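Local coordinates for protein pseudoaglycone deacetylase Dbv21 (Actinoplanes teichomyceticus, PDB 3DFI) that probably hydrolyses the N-acetyl amide of a glycopeptide antibiotic pseudoaglycone, as a zinc-binding deacetylase of the PIG-L family used in A40926 biosynthesis, at residues 19-24 against 221-226. Numbering follows the deposited sequence.
Sequences DAVLSV and QAMKHY. With ZN (zinc ion), chain B.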
# COMPACT_ATOMS: atom_id res chain seq x y z
N ASP A 19 -2.50 -2.61 -1.84
CA ASP A 19 -1.07 -2.28 -1.92
C ASP A 19 -0.32 -2.45 -0.57
O ASP A 19 0.74 -3.08 -0.53
CB ASP A 19 -0.85 -0.88 -2.57
CG ASP A 19 -1.12 -0.89 -4.11
OD1 ASP A 19 -0.55 -1.71 -4.81
OD2 ASP A 19 -1.90 -0.11 -4.65
N ALA A 20 -0.86 -1.89 0.52
CA ALA A 20 -0.24 -2.03 1.85
C ALA A 20 -0.07 -3.48 2.30
O ALA A 20 1.00 -3.87 2.75
CB ALA A 20 -1.03 -1.26 2.90
N VAL A 21 -1.12 -4.28 2.17
CA VAL A 21 -1.06 -5.66 2.61
C VAL A 21 -0.02 -6.42 1.81
O VAL A 21 0.78 -7.20 2.37
CB VAL A 21 -2.45 -6.35 2.54
CG1 VAL A 21 -2.33 -7.87 2.72
CG2 VAL A 21 -3.35 -5.75 3.59
N LEU A 22 -0.00 -6.17 0.50
CA LEU A 22 0.92 -6.87 -0.41
C LEU A 22 2.38 -6.54 -0.12
O LEU A 22 3.28 -7.40 -0.29
CB LEU A 22 0.63 -6.47 -1.87
CG LEU A 22 -0.56 -7.07 -2.63
CD1 LEU A 22 -0.84 -6.29 -3.91
CD2 LEU A 22 -0.29 -8.51 -2.92
N SER A 23 2.63 -5.30 0.28
CA SER A 23 4.00 -4.79 0.43
C SER A 23 4.51 -4.82 1.86
O SER A 23 5.67 -5.14 2.07
CB SER A 23 4.13 -3.38 -0.11
OG SER A 23 3.63 -3.29 -1.42
N VAL A 24 3.68 -4.44 2.83
CA VAL A 24 4.11 -4.38 4.25
C VAL A 24 3.26 -5.23 5.22
O VAL A 24 3.39 -5.13 6.45
CB VAL A 24 4.31 -2.87 4.72
CG1 VAL A 24 3.08 -2.06 4.49
CG2 VAL A 24 4.74 -2.80 6.16
N GLN A 221 -2.30 -15.15 4.17
CA GLN A 221 -3.72 -15.39 4.38
C GLN A 221 -4.56 -14.14 4.11
O GLN A 221 -5.58 -14.21 3.44
CB GLN A 221 -3.98 -15.97 5.78
CG GLN A 221 -5.40 -16.46 6.01
CD GLN A 221 -5.76 -17.71 5.21
OE1 GLN A 221 -4.94 -18.62 5.01
NE2 GLN A 221 -7.01 -17.78 4.75
N ALA A 222 -4.10 -13.00 4.61
CA ALA A 222 -4.71 -11.72 4.33
C ALA A 222 -4.77 -11.40 2.82
O ALA A 222 -5.80 -10.91 2.34
CB ALA A 222 -4.00 -10.59 5.10
N MET A 223 -3.68 -11.68 2.09
CA MET A 223 -3.62 -11.45 0.64
C MET A 223 -4.70 -12.18 -0.17
O MET A 223 -5.18 -11.67 -1.18
CB MET A 223 -2.25 -11.83 0.08
CG MET A 223 -1.12 -10.85 0.42
SD MET A 223 0.48 -11.56 -0.00
CE MET A 223 0.20 -11.88 -1.75
N LYS A 224 -5.07 -13.38 0.29
CA LYS A 224 -6.12 -14.19 -0.35
C LYS A 224 -7.46 -13.46 -0.42
O LYS A 224 -8.26 -13.72 -1.32
CB LYS A 224 -6.30 -15.52 0.38
CG LYS A 224 -5.09 -16.43 0.31
CD LYS A 224 -5.29 -17.70 1.11
CE LYS A 224 -3.99 -18.49 1.21
NZ LYS A 224 -4.22 -19.84 1.81
N HIS A 225 -7.69 -12.52 0.50
CA HIS A 225 -8.95 -11.79 0.52
C HIS A 225 -9.16 -10.85 -0.66
O HIS A 225 -10.30 -10.63 -1.07
CB HIS A 225 -9.20 -11.11 1.85
CG HIS A 225 -9.71 -12.05 2.90
ND1 HIS A 225 -10.93 -12.68 2.79
CD2 HIS A 225 -9.15 -12.49 4.05
CE1 HIS A 225 -11.11 -13.47 3.83
NE2 HIS A 225 -10.04 -13.38 4.61
N TYR A 226 -8.08 -10.34 -1.24
CA TYR A 226 -8.18 -9.46 -2.41
C TYR A 226 -8.30 -10.28 -3.70
O TYR A 226 -7.44 -10.19 -4.58
CB TYR A 226 -6.97 -8.55 -2.51
CG TYR A 226 -6.78 -7.64 -1.35
CD1 TYR A 226 -7.54 -6.47 -1.21
CD2 TYR A 226 -5.80 -7.91 -0.38
CE1 TYR A 226 -7.35 -5.59 -0.12
CE2 TYR A 226 -5.59 -7.02 0.71
CZ TYR A 226 -6.37 -5.87 0.83
OH TYR A 226 -6.17 -4.99 1.90
ZN ZN B . -1.66 0.04 -6.37
O HOH W 1 -3.78 -3.29 1.63
O HOH W 2 -3.21 -1.91 -6.41
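The first turn of helix 19-33 packs against the C-terminal end of helix 213-223, which runs into a type I turn from M223 to Y226, the backbones coming closest at L22 and M223, whose CA atoms lie 6.5 Å apart. V21 is central: its CG1, anti to the backbone N (chi1 168°), lies in the ring plane at the edge of Y226 and also touches A222 CB and M223 CG, both at 4.0 Å. CG2 meets the phenol oxygen, 3.4 Å from Y226 OH. L22 and M223 cross at about a right angle; the thioether chain bends at chi3 (57°), and M223 CE comes 3.6 Å from L22 CD2. No direct hydrogen bond joins the two segments; a water accepts from V21 N and donates to Y226 OH, each at 2.9 Å, while the same hydroxyl hydrogen-bonds to D79. H16 and D19, of the family's PHxDD-type motif (PHLDD), bind zinc with H161. Apolar packing thus joins the end of helix 213-223 and its turn to the helix whose first residue binds the metal, consistent with second-shell packing holding a ligand-bearing helix; the water satisfies a first-turn N-H, which in a helix lacks an acceptor four residues back.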